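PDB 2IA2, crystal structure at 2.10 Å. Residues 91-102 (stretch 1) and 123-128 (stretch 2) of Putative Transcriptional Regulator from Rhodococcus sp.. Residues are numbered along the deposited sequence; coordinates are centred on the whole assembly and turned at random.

Stretch 1 91-102: SLPEVAQPHLEK
Stretch 2 123-128: YVARVP

Stretch 1 is helical from L92 to K102, and the helix continues later in the chain. Stretch 2 is a strand from Y123 to V127, which begins earlier; P128 leaves it. Helix and strand run nearly parallel, N to C, at 19° (signed crossing angle -19°). Their axes approach to 7.7 Å. In register, P93 CA lies 5.4 Å from A125 CA, and E101 CA lies 6.2 Å from V127 CA. The contact buries 393 Å², both sides summed.

Most helix phi/psi values are near -64/-43; Q97 is -43/-59, P98 -61/-27 and H99 -76/-38. Backbone bonds include V95 N to S91 O, A96 N to L92 O and Q97 N to P93 O, each 2.9 Å. The helix kinks at P98, whose ring nitrogen has no hydrogen to give to the turn before. The strand is extended at A125 (-156/148), R126 (-158/153) and V127 (-127/115). V124 departs from this, at -119/-17.

The N-terminus of the helix is capped by S91, chi1 p. E94 N donates to S91 OG at 3.4 Å, a weak bond. S91 N donates to E94 OE1 at 2.8 Å. E94, chi1 m and chi2 t, points away from the strand and makes no contact with it.

Five apolar side-chain contacts cross the join. L92, chi1 t and chi2 p, points sideways, but its end comes nearer: L92 CD2 is 4.1 Å from V124 CG2. P93 CG lies 4.1 Å from V124 CB (V124 chi1 m), and P93 CB is 4.4 Å from A125 CB. L100, chi1 m and chi2 t, points toward the strand. L100 CD1 is 3.7 Å from A125 CB, and L100 CB is 3.6 Å from V127 CG2. The A125 methyl has P93, Q97 and L100 around it. V127, chi1 t, has the largest area covered, 86 Å². A125, V127 and L100 are buried, where apolar side chains leave no polar group unpaired. Apart from these pairs, P93 CB is in van der Waals contact with a backbone oxygen, V124 O, at 3.5 Å.

One hydrogen bond crosses the contact. Q97 NE2 donates to R126 O at 3.3 Å and 173°. Q97 uses chi1 t, chi2 p and chi3 37°. Q97 OE1 lies 3.6 Å from A125 CB. The R126 side chain points away, chi1 p; the acceptor is its backbone carbonyl.

Q97 NE2 also donates to E101 OE2, one turn later, at 3.2 Å. E101, chi1 m, chi2 m and chi3 -19°, points sideways, but its end comes nearer the strand. E101 OE2 lies 3.2 Å from V127 CG2, a tight contact and not a hydrogen bond. The amide's two hydrogens can serve both acceptors, joining strand backbone and helix side chain.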

ATOM      1  N   SER A  91       2.141   0.335   7.517  1.00 23.13           N
ATOM      2  CA  SER A  91       1.014   0.504   8.430  1.00 24.92           C
ATOM      3  C   SER A  91       0.690   1.990   8.553  1.00 25.04           C
ATOM      4  O   SER A  91       1.481   2.874   8.168  1.00 24.39           O
ATOM      5  CB  SER A  91       1.372  -0.106   9.819  1.00 25.00           C
ATOM      6  OG  SER A  91       2.473   0.591  10.286  1.00 25.75           O
ATOM      7  N   LEU A  92      -0.458   2.299   9.114  1.00 26.16           N
ATOM      8  CA  LEU A  92      -0.694   3.694   9.428  1.00 26.63           C
ATOM      9  C   LEU A  92       0.418   4.372  10.270  1.00 26.09           C
ATOM     10  O   LEU A  92       0.805   5.497   9.957  1.00 25.56           O
ATOM     11  CB  LEU A  92      -2.088   3.895  10.026  1.00 27.68           C
ATOM     12  CG  LEU A  92      -2.267   5.202  10.819  1.00 28.84           C
ATOM     13  CD1 LEU A  92      -2.600   6.327   9.864  1.00 34.33           C
ATOM     14  CD2 LEU A  92      -3.367   5.060  11.904  1.00 31.23           C
ATOM     15  N   PRO A  93       0.879   3.757  11.385  1.00 26.60           N
ATOM     16  CA  PRO A  93       1.956   4.439  12.122  1.00 25.97           C
ATOM     17  C   PRO A  93       3.236   4.685  11.296  1.00 26.18           C
ATOM     18  O   PRO A  93       3.878   5.709  11.458  1.00 26.16           O
ATOM     19  CB  PRO A  93       2.270   3.452  13.274  1.00 26.78           C
ATOM     20  CG  PRO A  93       1.022   2.678  13.452  1.00 27.19           C
ATOM     21  CD  PRO A  93       0.424   2.539  12.095  1.00 27.50           C
ATOM     22  N   GLU A  94       3.619   3.742  10.443  1.00 24.89           N
ATOM     23  CA  GLU A  94       4.818   3.883   9.611  1.00 25.85           C
ATOM     24  C   GLU A  94       4.586   4.986   8.558  1.00 24.90           C
ATOM     25  O   GLU A  94       5.522   5.696   8.204  1.00 25.72           O
ATOM     26  CB  GLU A  94       5.124   2.568   8.896  1.00 25.00           C
ATOM     27  CG  GLU A  94       5.539   1.462   9.842  1.00 27.06           C
ATOM     28  CD  GLU A  94       5.568   0.056   9.179  1.00 30.53           C
ATOM     29  OE1 GLU A  94       4.768  -0.274   8.278  1.00 31.09           O
ATOM     30  OE2 GLU A  94       6.359  -0.756   9.645  1.00 38.03           O
ATOM     31  N   VAL A  95       3.363   5.123   8.052  1.00 23.17           N
ATOM     32  CA  VAL A  95       3.067   6.196   7.098  1.00 22.80           C
ATOM     33  C   VAL A  95       3.144   7.576   7.812  1.00 23.89           C
ATOM     34  O   VAL A  95       3.805   8.520   7.329  1.00 25.29           O
ATOM     35  CB  VAL A  95       1.711   5.994   6.412  1.00 23.06           C
ATOM     36  CG1 VAL A  95       1.267   7.291   5.692  1.00 20.62           C
ATOM     37  CG2 VAL A  95       1.748   4.745   5.412  1.00 23.37           C
ATOM     38  N   ALA A  96       2.522   7.649   8.986  1.00 22.78           N
ATOM     39  CA  ALA A  96       2.488   8.856   9.827  1.00 22.94           C
ATOM     40  C   ALA A  96       3.823   9.322  10.369  1.00 23.32           C
ATOM     41  O   ALA A  96       4.082  10.497  10.366  1.00 23.45           O
ATOM     42  CB  ALA A  96       1.504   8.655  10.954  1.00 21.30           C
ATOM     43  N   GLN A  97       4.673   8.405  10.844  1.00 25.19           N
ATOM     44  CA  GLN A  97       5.950   8.787  11.489  1.00 25.93           C
ATOM     45  C   GLN A  97       6.779   9.916  10.831  1.00 26.41           C
ATOM     46  O   GLN A  97       7.060  10.904  11.488  1.00 27.08           O
ATOM     47  CB  GLN A  97       6.818   7.556  11.856  1.00 27.12           C
ATOM     48  CG  GLN A  97       7.862   7.817  12.969  1.00 28.17           C
ATOM     49  CD  GLN A  97       7.206   8.192  14.314  1.00 30.78           C
ATOM     50  OE1 GLN A  97       6.157   7.668  14.676  1.00 32.06           O
ATOM     51  NE2 GLN A  97       7.840   9.054  15.050  1.00 30.70           N
ATOM     52  N   PRO A  98       7.204   9.767   9.555  1.00 26.91           N
ATOM     53  CA  PRO A  98       8.046  10.832   9.007  1.00 27.47           C
ATOM     54  C   PRO A  98       7.323  12.196   8.984  1.00 27.19           C
ATOM     55  O   PRO A  98       7.965  13.230   9.086  1.00 28.48           O
ATOM     56  CB  PRO A  98       8.388  10.362   7.582  1.00 28.33           C
ATOM     57  CG  PRO A  98       7.680   9.087   7.356  1.00 28.86           C
ATOM     58  CD  PRO A  98       6.958   8.659   8.595  1.00 27.60           C
ATOM     59  N   HIS A  99       6.011  12.183   8.904  1.00 25.80           N
ATOM     60  CA  HIS A  99       5.253  13.396   8.872  1.00 24.93           C
ATOM     61  C   HIS A  99       5.161  14.019  10.251  1.00 24.06           C
ATOM     62  O   HIS A  99       5.264  15.179  10.377  1.00 25.12           O
ATOM     63  CB  HIS A  99       3.877  13.169   8.275  1.00 24.41           C
ATOM     64  CG  HIS A  99       3.904  12.714   6.856  1.00 24.75           C
ATOM     65  ND1 HIS A  99       4.335  13.506   5.829  1.00 26.92           N
ATOM     66  CD2 HIS A  99       3.580  11.537   6.303  1.00 22.80           C
ATOM     67  CE1 HIS A  99       4.269  12.839   4.703  1.00 22.47           C
ATOM     68  NE2 HIS A  99       3.810  11.639   4.965  1.00 26.59           N
ATOM     69  N   LEU A 100       5.021  13.203  11.270  1.00 22.60           N
ATOM     70  CA  LEU A 100       5.118  13.691  12.666  1.00 24.20           C
ATOM     71  C   LEU A 100       6.472  14.256  12.952  1.00 24.24           C
ATOM     72  O   LEU A 100       6.583  15.274  13.645  1.00 23.90           O
ATOM     73  CB  LEU A 100       4.829  12.578  13.675  1.00 22.86           C
ATOM     74  CG  LEU A 100       3.401  12.028  13.594  1.00 24.51           C
ATOM     75  CD1 LEU A 100       3.186  11.030  14.768  1.00 19.23           C
ATOM     76  CD2 LEU A 100       2.319  13.124  13.527  1.00 19.30           C
ATOM     77  N   GLU A 101       7.518  13.598  12.427  1.00 25.01           N
ATOM     78  CA  GLU A 101       8.873  14.059  12.703  1.00 27.68           C
ATOM     79  C   GLU A 101       9.070  15.436  12.116  1.00 27.80           C
ATOM     80  O   GLU A 101       9.606  16.299  12.797  1.00 29.90           O
ATOM     81  CB  GLU A 101       9.964  13.137  12.167  1.00 28.21           C
ATOM     82  CG  GLU A 101      10.078  11.798  12.867  1.00 33.40           C
ATOM     83  CD  GLU A 101      10.675  11.877  14.291  1.00 39.83           C
ATOM     84  OE1 GLU A 101      11.355  12.881  14.704  1.00 40.24           O
ATOM     85  OE2 GLU A 101      10.438  10.882  15.013  1.00 42.12           O
ATOM     86  N   LYS A 102       8.627  15.658  10.877  1.00 28.55           N
ATOM     87  CA  LYS A 102       8.709  16.985  10.239  1.00 30.15           C
ATOM     88  C   LYS A 102       7.900  18.023  10.998  1.00 28.72           C
ATOM     89  O   LYS A 102       8.391  19.114  11.231  1.00 29.83           O
ATOM     90  CB  LYS A 102       8.318  16.961   8.744  1.00 30.03           C
ATOM     91  CG  LYS A 102       9.248  16.040   7.907  1.00 35.34           C
ATOM     92  CD  LYS A 102       8.864  15.808   6.397  1.00 35.21           C
ATOM     93  CE  LYS A 102       9.381  14.404   5.840  1.00 42.07           C
ATOM     94  NZ  LYS A 102       8.275  13.310   5.488  1.00 48.42           N
ATOM     95  N   TYR A 123      -3.048   5.671  21.393  1.00 24.45           N
ATOM     96  CA  TYR A 123      -1.918   6.280  20.699  1.00 24.80           C
ATOM     97  C   TYR A 123      -1.203   5.258  19.843  1.00 23.90           C
ATOM     98  O   TYR A 123      -0.785   4.226  20.351  1.00 24.46           O
ATOM     99  CB  TYR A 123      -0.920   6.846  21.695  1.00 25.81           C
ATOM    100  CG  TYR A 123      -1.355   8.201  22.213  1.00 27.85           C
ATOM    101  CD1 TYR A 123      -2.466   8.317  23.058  1.00 28.03           C
ATOM    102  CD2 TYR A 123      -0.683   9.362  21.818  1.00 27.39           C
ATOM    103  CE1 TYR A 123      -2.890   9.573  23.541  1.00 30.46           C
ATOM    104  CE2 TYR A 123      -1.075  10.626  22.309  1.00 29.78           C
ATOM    105  CZ  TYR A 123      -2.185  10.709  23.158  1.00 29.65           C
ATOM    106  OH  TYR A 123      -2.587  11.930  23.594  1.00 33.81           O
ATOM    107  N   VAL A 124      -0.962   5.603  18.589  1.00 23.45           N
ATOM    108  CA  VAL A 124      -0.284   4.678  17.675  1.00 23.53           C
ATOM    109  C   VAL A 124       1.048   5.202  17.115  1.00 23.23           C
ATOM    110  O   VAL A 124       1.818   4.417  16.617  1.00 21.50           O
ATOM    111  CB  VAL A 124      -1.205   4.126  16.513  1.00 24.18           C
ATOM    112  CG1 VAL A 124      -2.335   3.203  17.060  1.00 24.64           C
ATOM    113  CG2 VAL A 124      -1.748   5.248  15.631  1.00 23.58           C
ATOM    114  N   ALA A 125       1.311   6.504  17.207  1.00 21.59           N
ATOM    115  CA  ALA A 125       2.603   7.069  16.751  1.00 23.07           C
ATOM    116  C   ALA A 125       2.764   8.374  17.535  1.00 23.73           C
ATOM    117  O   ALA A 125       1.762   8.986  17.891  1.00 22.83           O
ATOM    118  CB  ALA A 125       2.579   7.359  15.205  1.00 23.31           C
ATOM    119  N   ARG A 126       4.000   8.755  17.841  1.00 23.79           N
ATOM    120  CA  ARG A 126       4.231  10.001  18.522  1.00 26.92           C
ATOM    121  C   ARG A 126       5.640  10.453  18.278  1.00 25.46           C
ATOM    122  O   ARG A 126       6.505   9.636  18.010  1.00 25.49           O
ATOM    123  CB  ARG A 126       3.968   9.872  20.039  1.00 26.09           C
ATOM    124  CG  ARG A 126       4.982   8.995  20.760  1.00 34.51           C
ATOM    125  CD  ARG A 126       5.246   9.758  22.027  1.00 43.48           C
ATOM    126  NE  ARG A 126       6.218   9.245  22.993  1.00 48.71           N
ATOM    127  CZ  ARG A 126       6.533   9.923  24.098  1.00 51.32           C
ATOM    128  NH1 ARG A 126       5.974  11.112  24.326  1.00 50.46           N
ATOM    129  NH2 ARG A 126       7.409   9.439  24.967  1.00 55.61           N
ATOM    130  N   VAL A 127       5.858  11.767  18.335  1.00 24.68           N
ATOM    131  CA  VAL A 127       7.218  12.332  18.387  1.00 24.24           C
ATOM    132  C   VAL A 127       7.239  13.263  19.616  1.00 26.19           C
ATOM    133  O   VAL A 127       6.467  14.219  19.646  1.00 26.52           O
ATOM    134  CB  VAL A 127       7.520  13.129  17.107  1.00 23.29           C
ATOM    135  CG1 VAL A 127       8.812  13.927  17.275  1.00 24.13           C
ATOM    136  CG2 VAL A 127       7.599  12.192  15.875  1.00 21.06           C
ATOM    137  N   PRO A 128       8.039  12.956  20.650  1.00 28.18           N
ATOM    138  CA  PRO A 128       8.192  13.836  21.832  1.00 30.42           C
ATOM    139  C   PRO A 128       9.157  15.024  21.571  1.00 32.29           C
ATOM    140  O   PRO A 128       9.859  15.032  20.563  1.00 33.81           O
ATOM    141  CB  PRO A 128       8.838  12.903  22.859  1.00 30.72           C
ATOM    142  CG  PRO A 128       9.702  11.973  21.992  1.00 30.99           C
ATOM    143  CD  PRO A 128       8.803  11.698  20.805  1.00 29.57           C
TER